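Local coordinates for poly-beta-1,6-N-acetyl-D-glucosamine export protein (Escherichia coli, PDB 4Y25) that exports the biofilm adhesin poly-beta-1,6-N-acetyl-D-glucosamine across the bacterial outer membrane, here represented by its C-terminal beta-barrel domain, at residues D43-Y53 against V65-R75; K95-W103 against G113-H121. All coordinates share one frame; numbering follows the deposited sequence.

How the contacts relate
Contacts 1 and 2 are two antiparallel hairpins of the same sixteen-stranded membrane barrel, their centres about 12 Å apart. They do not touch: strand 79-89 lies between them and bonds to both, and its Trp80 meets Glu73 of contact 1 and Trp103 of contact 2. Contact 1 is the more superficial; its outer face is rich in aromatic and aliphatic groups, while an ion pair and a phenylalanine lie on its inner face. Contact 2 is partly buried. There the outer face carries alanine and leucines, with Ser114 and Arg118 among them, whereas the lumen side carries a polar row of Arg99, Ser101, Gln115 and Glu117, appropriate to a channel for a hydrophilic polysaccharide.

Contact 1: residues D43-Y53 against V65-R75; sequences DNWRGFAGFGY and VRDWLAGVEWR
Trp45 receives the edge of Trp74 over one face of its indole, an edge-to-face pair with five-membered-ring centroids 4.5 Å apart and planes at 72°. At the rim of the same indole, near its plane, Val72 CG1 lies 3.5 Å from Trp45 CE3. Trp74 in turn has Asn44 CB over one face, a CH-pi contact. Trp45, Val72 and Trp74 share the outward face of the barrel wall with Ala49, Ala70, Phe51 and Trp68, where apolar and aromatic side chains suit a membrane surface. Near the other end, Tyr53 CE2 sits over one face of the Arg66 guanidinium, 3.6 Å from Arg66 NH1.

On the inward face, Phe48 has CG between its backbone N and carbonyl carbon (chi1 60°), which swings the ring across the partner strand. Gly71 CA then lies 3.8 Å from the centroid of the Phe48 ring, the aromatic rescue of a glycine: with no CB on Gly71, the ring can lie flat against its CA. Leu69 CD1 similarly folds over Gly50 CA, at 3.6 Å. Arg46 reaches Glu73 side-on, NE and NH2 both donating to OE1 from one face of the carboxylate; the NE to OE1 distance is 3.0 Å.

Glu73 OE2 is hydrogen-bonded to NE1 of Trp80 of strand 79-89, which flanks strand 64-76. Along the other margin of the hairpin, strand 30-37 pairs with strand 45-55, and its Tyr37 meets the Phe48 ring.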
loop_
_atom_site.group_PDB
_atom_site.type_symbol
_atom_site.label_atom_id
_atom_site.label_comp_id
_atom_site.label_asym_id
_atom_site.label_seq_id
_atom_site.Cartn_x
_atom_site.Cartn_y
_atom_site.Cartn_z
ATOM N N ASP A 43 -16.169 -12.125 -20.117
ATOM C CA ASP A 43 -14.984 -11.392 -20.563
ATOM C C ASP A 43 -14.503 -10.280 -19.624
ATOM O O ASP A 43 -13.314 -9.960 -19.602
ATOM C CB ASP A 43 -15.237 -10.807 -21.953
ATOM C CG ASP A 43 -15.404 -11.879 -23.009
ATOM O OD1 ASP A 43 -14.447 -12.650 -23.230
ATOM O OD2 ASP A 43 -16.492 -11.957 -23.613
ATOM N N ASN A 44 -15.409 -9.702 -18.841
ATOM C CA ASN A 44 -15.035 -8.587 -17.972
ATOM C C ASN A 44 -15.217 -8.863 -16.482
ATOM O O ASN A 44 -14.603 -8.202 -15.646
ATOM C CB ASN A 44 -15.835 -7.339 -18.352
ATOM C CG ASN A 44 -15.574 -6.890 -19.774
ATOM O OD1 ASN A 44 -14.525 -7.183 -20.347
ATOM N ND2 ASN A 44 -16.528 -6.169 -20.353
ATOM N N TRP A 45 -16.054 -9.839 -16.153
ATOM C CA TRP A 45 -16.408 -10.092 -14.760
ATOM C C TRP A 45 -15.542 -11.154 -14.095
ATOM O O TRP A 45 -15.296 -12.221 -14.660
ATOM C CB TRP A 45 -17.877 -10.499 -14.658
ATOM C CG TRP A 45 -18.817 -9.367 -14.898
ATOM C CD1 TRP A 45 -19.274 -8.924 -16.103
ATOM C CD2 TRP A 45 -19.414 -8.524 -13.907
ATOM N NE1 TRP A 45 -20.123 -7.860 -15.925
ATOM C CE2 TRP A 45 -20.225 -7.594 -14.585
ATOM C CE3 TRP A 45 -19.342 -8.468 -12.513
ATOM C CZ2 TRP A 45 -20.959 -6.617 -13.916
ATOM C CZ3 TRP A 45 -20.072 -7.499 -11.849
ATOM C CH2 TRP A 45 -20.869 -6.586 -12.551
ATOM N N ARG A 46 -15.081 -10.847 -12.886
ATOM C CA ARG A 46 -14.386 -11.820 -12.052
ATOM C C ARG A 46 -14.880 -11.725 -10.613
ATOM O O ARG A 46 -15.120 -10.635 -10.098
ATOM C CB ARG A 46 -12.869 -11.611 -12.104
ATOM C CG ARG A 46 -12.253 -11.825 -13.478
ATOM C CD ARG A 46 -10.755 -12.081 -13.389
ATOM N NE ARG A 46 -10.043 -11.000 -12.715
ATOM C CZ ARG A 46 -8.764 -11.060 -12.354
ATOM N NH1 ARG A 46 -8.053 -12.152 -12.603
ATOM N NH2 ARG A 46 -8.195 -10.030 -11.744
ATOM N N GLY A 47 -15.046 -12.876 -9.973
ATOM C CA GLY A 47 -15.397 -12.920 -8.568
ATOM C C GLY A 47 -14.196 -13.378 -7.765
ATOM O O GLY A 47 -13.402 -14.191 -8.236
ATOM N N PHE A 48 -14.048 -12.853 -6.554
ATOM C CA PHE A 48 -12.924 -13.238 -5.714
ATOM C C PHE A 48 -13.347 -13.466 -4.270
ATOM O O PHE A 48 -14.299 -12.859 -3.780
ATOM C CB PHE A 48 -11.815 -12.180 -5.772
ATOM C CG PHE A 48 -12.247 -10.814 -5.307
ATOM C CD1 PHE A 48 -12.166 -10.463 -3.968
ATOM C CD2 PHE A 48 -12.726 -9.879 -6.209
ATOM C CE1 PHE A 48 -12.565 -9.210 -3.538
ATOM C CE2 PHE A 48 -13.124 -8.623 -5.786
ATOM C CZ PHE A 48 -13.044 -8.288 -4.450
ATOM N N ALA A 49 -12.630 -14.360 -3.600
ATOM C CA ALA A 49 -12.777 -14.563 -2.168
ATOM C C ALA A 49 -11.389 -14.546 -1.547
ATOM O O ALA A 49 -10.401 -14.838 -2.223
ATOM C CB ALA A 49 -13.493 -15.868 -1.872
ATOM N N GLY A 50 -11.302 -14.195 -0.270
ATOM C CA GLY A 50 -10.005 -14.068 0.361
ATOM C C GLY A 50 -9.998 -14.143 1.872
ATOM O O GLY A 50 -11.029 -14.364 2.507
ATOM N N PHE A 51 -8.813 -13.948 2.443
ATOM C CA PHE A 51 -8.604 -14.068 3.877
ATOM C C PHE A 51 -7.543 -13.076 4.341
ATOM O O PHE A 51 -6.585 -12.800 3.617
ATOM C CB PHE A 51 -8.203 -15.504 4.229
ATOM C CG PHE A 51 -7.798 -15.691 5.663
ATOM C CD1 PHE A 51 -8.751 -15.716 6.668
ATOM C CD2 PHE A 51 -6.464 -15.857 6.004
ATOM C CE1 PHE A 51 -8.380 -15.892 7.989
ATOM C CE2 PHE A 51 -6.086 -16.034 7.323
ATOM C CZ PHE A 51 -7.045 -16.052 8.318
ATOM N N GLY A 52 -7.720 -12.536 5.543
ATOM C CA GLY A 52 -6.776 -11.583 6.106
ATOM C C GLY A 52 -6.434 -11.929 7.543
ATOM O O GLY A 52 -7.312 -12.320 8.311
ATOM N N TYR A 53 -5.161 -11.780 7.904
ATOM C CA TYR A 53 -4.664 -12.193 9.215
ATOM C C TYR A 53 -3.741 -11.136 9.821
ATOM O O TYR A 53 -2.863 -10.608 9.138
ATOM C CB TYR A 53 -3.930 -13.534 9.093
ATOM C CG TYR A 53 -3.337 -14.071 10.381
ATOM C CD1 TYR A 53 -2.043 -13.736 10.767
ATOM C CD2 TYR A 53 -4.062 -14.931 11.195
ATOM C CE1 TYR A 53 -1.496 -14.228 11.937
ATOM C CE2 TYR A 53 -3.517 -15.438 12.361
ATOM C CZ TYR A 53 -2.237 -15.077 12.730
ATOM O OH TYR A 53 -1.693 -15.570 13.893
ATOM N N VAL A 65 -6.659 -10.636 14.899
ATOM C CA VAL A 65 -7.688 -10.134 13.995
ATOM C C VAL A 65 -7.686 -10.870 12.656
ATOM O O VAL A 65 -6.663 -10.915 11.970
ATOM C CB VAL A 65 -7.503 -8.634 13.726
ATOM C CG1 VAL A 65 -8.752 -8.057 13.071
ATOM C CG2 VAL A 65 -7.182 -7.900 15.020
ATOM N N ARG A 66 -8.831 -11.438 12.281
ATOM C CA ARG A 66 -8.954 -12.140 11.003
ATOM C C ARG A 66 -10.042 -11.536 10.114
ATOM O O ARG A 66 -11.027 -10.983 10.605
ATOM C CB ARG A 66 -9.237 -13.630 11.226
ATOM C CG ARG A 66 -8.621 -14.206 12.488
ATOM C CD ARG A 66 -8.519 -15.721 12.423
ATOM N NE ARG A 66 -7.754 -16.254 13.548
ATOM C CZ ARG A 66 -6.775 -17.148 13.436
ATOM N NH1 ARG A 66 -6.432 -17.619 12.244
ATOM N NH2 ARG A 66 -6.138 -17.571 14.520
ATOM N N ASP A 67 -9.850 -11.641 8.801
ATOM C CA ASP A 67 -10.827 -11.151 7.828
ATOM C C ASP A 67 -11.262 -12.246 6.868
ATOM O O ASP A 67 -10.431 -12.960 6.311
ATOM C CB ASP A 67 -10.263 -9.983 7.012
ATOM C CG ASP A 67 -10.080 -8.728 7.829
ATOM O OD1 ASP A 67 -9.672 -8.837 9.000
ATOM O OD2 ASP A 67 -10.339 -7.629 7.298
ATOM N N TRP A 68 -12.569 -12.368 6.672
ATOM C CA TRP A 68 -13.096 -13.170 5.579
ATOM C C TRP A 68 -13.805 -12.241 4.609
ATOM O O TRP A 68 -14.706 -11.501 4.998
ATOM C CB TRP A 68 -14.039 -14.255 6.092
ATOM C CG TRP A 68 -13.327 -15.324 6.851
ATOM C CD1 TRP A 68 -12.703 -16.421 6.333
ATOM C CD2 TRP A 68 -13.150 -15.394 8.269
ATOM N NE1 TRP A 68 -12.153 -17.174 7.342
ATOM C CE2 TRP A 68 -12.414 -16.564 8.541
ATOM C CE3 TRP A 68 -13.545 -14.582 9.337
ATOM C CZ2 TRP A 68 -12.064 -16.942 9.836
ATOM C CZ3 TRP A 68 -13.198 -14.959 10.619
ATOM C CH2 TRP A 68 -12.465 -16.128 10.859
ATOM N N LEU A 69 -13.387 -12.266 3.349
ATOM C CA LEU A 69 -13.906 -11.317 2.378
ATOM C C LEU A 69 -14.313 -11.967 1.062
ATOM O O LEU A 69 -13.840 -13.048 0.706
ATOM C CB LEU A 69 -12.874 -10.217 2.118
ATOM C CG LEU A 69 -11.426 -10.640 1.869
ATOM C CD1 LEU A 69 -11.124 -10.688 0.379
ATOM C CD2 LEU A 69 -10.467 -9.702 2.586
ATOM N N ALA A 70 -15.205 -11.287 0.354
ATOM C CA ALA A 70 -15.669 -11.719 -0.954
ATOM C C ALA A 70 -16.160 -10.504 -1.726
ATOM O O ALA A 70 -16.733 -9.583 -1.146
ATOM C CB ALA A 70 -16.770 -12.759 -0.822
ATOM N N GLY A 71 -15.926 -10.497 -3.032
ATOM C CA GLY A 71 -16.343 -9.381 -3.858
ATOM C C GLY A 71 -16.281 -9.687 -5.339
ATOM O O GLY A 71 -15.884 -10.779 -5.743
ATOM N N VAL A 72 -16.679 -8.714 -6.151
ATOM C CA VAL A 72 -16.669 -8.879 -7.597
ATOM C C VAL A 72 -15.809 -7.798 -8.247
ATOM O O VAL A 72 -15.645 -6.713 -7.693
ATOM C CB VAL A 72 -18.092 -8.824 -8.183
ATOM C CG1 VAL A 72 -18.163 -9.635 -9.463
ATOM C CG2 VAL A 72 -19.106 -9.345 -7.175
ATOM N N GLU A 73 -15.255 -8.103 -9.416
ATOM C CA GLU A 73 -14.449 -7.140 -10.157
ATOM C C GLU A 73 -14.897 -7.051 -11.608
ATOM O O GLU A 73 -15.021 -8.069 -12.290
ATOM C CB GLU A 73 -12.965 -7.512 -10.105
ATOM C CG GLU A 73 -12.072 -6.557 -10.890
ATOM C CD GLU A 73 -10.771 -7.195 -11.341
ATOM O OE1 GLU A 73 -10.823 -8.148 -12.146
ATOM O OE2 GLU A 73 -9.696 -6.740 -10.897
ATOM N N TRP A 74 -15.140 -5.832 -12.079
ATOM C CA TRP A 74 -15.423 -5.609 -13.491
ATOM C C TRP A 74 -14.233 -4.901 -14.124
ATOM O O TRP A 74 -13.603 -4.054 -13.493
ATOM C CB TRP A 74 -16.702 -4.793 -13.679
ATOM C CG TRP A 74 -17.144 -4.711 -15.110
ATOM C CD1 TRP A 74 -17.947 -5.595 -15.770
ATOM C CD2 TRP A 74 -16.802 -3.694 -16.059
ATOM N NE1 TRP A 74 -18.130 -5.191 -17.070
ATOM C CE2 TRP A 74 -17.438 -4.025 -17.274
ATOM C CE3 TRP A 74 -16.022 -2.534 -16.001
ATOM C CZ2 TRP A 74 -17.318 -3.240 -18.419
ATOM C CZ3 TRP A 74 -15.905 -1.755 -17.138
ATOM C CH2 TRP A 74 -16.550 -2.112 -18.331
ATOM N N ARG A 75 -13.930 -5.246 -15.371
ATOM C CA ARG A 75 -12.690 -4.801 -15.996
ATOM C C ARG A 75 -12.803 -4.718 -17.519
ATOM O O ARG A 75 -12.883 -5.730 -18.215
ATOM C CB ARG A 75 -11.543 -5.741 -15.560
ATOM C CG ARG A 75 -10.210 -5.770 -16.360
ATOM C CD ARG A 75 -9.770 -4.473 -17.039
ATOM N NE ARG A 75 -8.661 -4.700 -17.966
ATOM C CZ ARG A 75 -8.792 -5.257 -19.168
ATOM N NH1 ARG A 75 -9.981 -5.673 -19.585
ATOM N NH2 ARG A 75 -7.731 -5.423 -19.945
#

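Contact 2: residues K95-W103 against G113-H121; sequences KPGARLSGW and GSQLERLSH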
loop_
_atom_site.group_PDB
_atom_site.type_symbol
_atom_site.label_atom_id
_atom_site.label_comp_id
_atom_site.label_asym_id
_atom_site.label_seq_id
_atom_site.Cartn_x
_atom_site.Cartn_y
_atom_site.Cartn_z
ATOM N N LYS A 95 -17.762 -7.552 13.415
ATOM C CA LYS A 95 -18.139 -6.264 12.853
ATOM C C LYS A 95 -17.996 -6.293 11.338
ATOM O O LYS A 95 -17.045 -6.868 10.810
ATOM C CB LYS A 95 -17.299 -5.133 13.449
ATOM C CG LYS A 95 -17.834 -4.613 14.768
ATOM C CD LYS A 95 -17.175 -3.302 15.144
ATOM C CE LYS A 95 -17.006 -3.192 16.646
ATOM N NZ LYS A 95 -18.122 -3.862 17.371
ATOM N N PRO A 96 -18.953 -5.674 10.635
ATOM C CA PRO A 96 -19.061 -5.699 9.174
ATOM C C PRO A 96 -18.080 -4.780 8.449
ATOM O O PRO A 96 -17.604 -3.801 9.023
ATOM C CB PRO A 96 -20.493 -5.234 8.938
ATOM C CG PRO A 96 -20.766 -4.323 10.066
ATOM C CD PRO A 96 -20.072 -4.936 11.248
ATOM N N GLY A 97 -17.799 -5.095 7.188
ATOM C CA GLY A 97 -16.874 -4.309 6.395
ATOM C C GLY A 97 -17.099 -4.408 4.894
ATOM O O GLY A 97 -17.419 -5.473 4.376
ATOM N N ALA A 98 -16.918 -3.292 4.192
ATOM C CA ALA A 98 -17.118 -3.256 2.747
ATOM C C ALA A 98 -16.170 -2.279 2.050
ATOM O O ALA A 98 -15.762 -1.271 2.626
ATOM C CB ALA A 98 -18.562 -2.897 2.426
ATOM N N ARG A 99 -15.829 -2.578 0.802
ATOM C CA ARG A 99 -14.971 -1.689 0.027
ATOM C C ARG A 99 -15.496 -1.473 -1.390
ATOM O O ARG A 99 -15.918 -2.415 -2.063
ATOM C CB ARG A 99 -13.544 -2.234 -0.022
ATOM C CG ARG A 99 -12.585 -1.371 -0.824
ATOM C CD ARG A 99 -11.151 -1.849 -0.677
ATOM N NE ARG A 99 -10.985 -3.216 -1.157
ATOM C CZ ARG A 99 -10.841 -3.544 -2.436
ATOM N NH1 ARG A 99 -10.845 -2.602 -3.370
ATOM N NH2 ARG A 99 -10.695 -4.815 -2.785
ATOM N N LEU A 100 -15.477 -0.221 -1.830
ATOM C CA LEU A 100 -15.827 0.122 -3.202
ATOM C C LEU A 100 -14.724 0.982 -3.800
ATOM O O LEU A 100 -14.342 1.999 -3.225
ATOM C CB LEU A 100 -17.166 0.855 -3.263
ATOM C CG LEU A 100 -17.582 1.322 -4.658
ATOM C CD1 LEU A 100 -17.773 0.135 -5.594
ATOM C CD2 LEU A 100 -18.847 2.170 -4.595
ATOM N N SER A 101 -14.206 0.568 -4.951
ATOM C CA SER A 101 -13.090 1.278 -5.561
ATOM C C SER A 101 -13.074 1.134 -7.074
ATOM O O SER A 101 -13.670 0.208 -7.632
ATOM C CB SER A 101 -11.765 0.777 -4.984
ATOM O OG SER A 101 -11.640 -0.624 -5.140
ATOM N N GLY A 102 -12.381 2.057 -7.731
ATOM C CA GLY A 102 -12.241 2.015 -9.172
ATOM C C GLY A 102 -11.375 3.127 -9.722
ATOM O O GLY A 102 -11.112 4.122 -9.044
ATOM N N TRP A 103 -10.910 2.947 -10.954
ATOM C CA TRP A 103 -10.282 4.034 -11.691
ATOM C C TRP A 103 -10.792 4.029 -13.115
ATOM O O TRP A 103 -11.190 2.992 -13.646
ATOM C CB TRP A 103 -8.747 3.938 -11.677
ATOM C CG TRP A 103 -8.176 2.665 -12.252
ATOM C CD1 TRP A 103 -7.697 1.601 -11.551
ATOM C CD2 TRP A 103 -8.012 2.335 -13.642
ATOM N NE1 TRP A 103 -7.255 0.624 -12.410
ATOM C CE2 TRP A 103 -7.436 1.049 -13.699
ATOM C CE3 TRP A 103 -8.296 2.999 -14.842
ATOM C CZ2 TRP A 103 -7.142 0.414 -14.905
ATOM C CZ3 TRP A 103 -8.007 2.363 -16.039
ATOM C CH2 TRP A 103 -7.435 1.085 -16.060
ATOM N N GLY A 113 -8.900 8.021 -9.815
ATOM C CA GLY A 113 -9.276 6.871 -9.014
ATOM C C GLY A 113 -10.058 7.244 -7.769
ATOM O O GLY A 113 -9.831 8.294 -7.166
ATOM N N SER A 114 -10.983 6.374 -7.385
ATOM C CA SER A 114 -11.833 6.601 -6.222
ATOM C C SER A 114 -11.843 5.354 -5.345
ATOM O O SER A 114 -11.620 4.246 -5.837
ATOM C CB SER A 114 -13.255 6.966 -6.663
ATOM O OG SER A 114 -14.042 7.413 -5.573
ATOM N N GLN A 115 -12.097 5.524 -4.050
ATOM C CA GLN A 115 -12.093 4.381 -3.143
ATOM C C GLN A 115 -12.834 4.642 -1.831
ATOM O O GLN A 115 -12.456 5.517 -1.049
ATOM C CB GLN A 115 -10.651 3.957 -2.853
ATOM C CG GLN A 115 -10.520 2.621 -2.146
ATOM C CD GLN A 115 -9.298 1.844 -2.599
ATOM O OE1 GLN A 115 -8.481 2.344 -3.372
ATOM N NE2 GLN A 115 -9.169 0.614 -2.120
ATOM N N LEU A 116 -13.893 3.867 -1.605
ATOM C CA LEU A 116 -14.655 3.898 -0.358
ATOM C C LEU A 116 -14.411 2.652 0.473
ATOM O O LEU A 116 -14.394 1.544 -0.061
ATOM C CB LEU A 116 -16.148 4.007 -0.634
ATOM C CG LEU A 116 -16.684 5.311 -1.188
ATOM C CD1 LEU A 116 -18.167 5.136 -1.385
ATOM C CD2 LEU A 116 -16.375 6.421 -0.210
ATOM N N GLU A 117 -14.235 2.822 1.781
ATOM C CA GLU A 117 -13.998 1.672 2.645
ATOM C C GLU A 117 -14.709 1.741 3.998
ATOM O O GLU A 117 -14.800 2.795 4.629
ATOM C CB GLU A 117 -12.489 1.473 2.880
ATOM C CG GLU A 117 -11.576 2.050 1.799
ATOM C CD GLU A 117 -10.215 1.377 1.743
ATOM O OE1 GLU A 117 -9.867 0.643 2.692
ATOM O OE2 GLU A 117 -9.495 1.578 0.742
ATOM N N ARG A 118 -15.231 0.589 4.406
ATOM C CA ARG A 118 -15.584 0.308 5.791
ATOM C C ARG A 118 -15.202 -1.154 6.035
ATOM O O ARG A 118 -15.443 -1.993 5.179
ATOM C CB ARG A 118 -17.076 0.564 6.064
ATOM C CG ARG A 118 -18.014 -0.551 5.606
ATOM C CD ARG A 118 -19.393 -0.489 6.253
ATOM N NE ARG A 118 -20.416 -1.074 5.387
ATOM C CZ ARG A 118 -21.652 -1.367 5.775
ATOM N NH1 ARG A 118 -22.032 -1.136 7.024
ATOM N NH2 ARG A 118 -22.511 -1.899 4.914
ATOM N N LEU A 119 -14.494 -1.457 7.119
ATOM C CA LEU A 119 -13.755 -0.475 7.891
ATOM C C LEU A 119 -12.484 -0.142 7.118
ATOM O O LEU A 119 -12.040 -0.929 6.281
ATOM C CB LEU A 119 -13.410 -1.009 9.285
ATOM C CG LEU A 119 -14.478 -1.746 10.097
ATOM C CD1 LEU A 119 -14.514 -3.230 9.751
ATOM C CD2 LEU A 119 -14.222 -1.559 11.580
ATOM N N SER A 120 -11.895 1.013 7.395
ATOM C CA SER A 120 -10.735 1.460 6.638
ATOM C C SER A 120 -9.429 0.944 7.227
ATOM O O SER A 120 -9.293 0.818 8.443
ATOM C CB SER A 120 -10.701 2.986 6.571
ATOM O OG SER A 120 -9.608 3.433 5.789
ATOM N N HIS A 121 -8.472 0.647 6.352
ATOM C CA HIS A 121 -7.136 0.252 6.777
ATOM C C HIS A 121 -6.305 1.492 7.078
ATOM O O HIS A 121 -5.215 1.401 7.647
ATOM C CB HIS A 121 -6.449 -0.597 5.707
ATOM C CG HIS A 121 -7.259 -1.773 5.256
ATOM N ND1 HIS A 121 -7.563 -2.831 6.087
ATOM C CD2 HIS A 121 -7.820 -2.060 4.060
ATOM C CE1 HIS A 121 -8.281 -3.716 5.422
ATOM N NE2 HIS A 121 -8.452 -3.274 4.189
#
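Leu100 and Leu116 form the middle hydrogen-bonded pair of an almost exactly antiparallel hairpin, the short strand axes inclined at 178° and 4.5 Å apart at their closest. Gly102 with Ser114 and Ala98 with Arg118 are further hydrogen-bonded pairs; Ser114 N, for example, meets Gly102 O at 2.8 Å. Between them Arg99 with Glu117 and Ser101 with Gln115 form the non-hydrogen-bonded pairs; as successive residues of a strand alternate in direction, their side chains point to the other, lumen-facing side.

There Gln115 leans across the partner strand: its CG, anti to the backbone N (chi1 -169°), rests 3.6 Å from Ser101 CB. Serine is small enough to let the amide pass over it, and Gln115 NE2 comes to 3.5 Å from Arg99 CD, the amide and guanidinium planes 52° apart. Arg99 and Glu117 run side by side without pairing, Arg99 NE remaining 5.4 Å from Glu117 OE2, though the opposite charges probably still attract.

The outward face is plainer. Leu100 CB and Leu116 CB approach to 4.2 Å, apolar groups fitting the barrel exterior, and the extended Arg118 chain passes Ala98, NE lying 3.9 Å from Ala98 CB.

Arg99 finds its salt bridges on strand 79-89, with Glu82 and Glu84, and that strand also gives strand 94-105 its second backbone partner. Strand 134-144 lines the far margin, where Glu117 touches Ser136 and Gln138 and Trp103 reaches Tyr140.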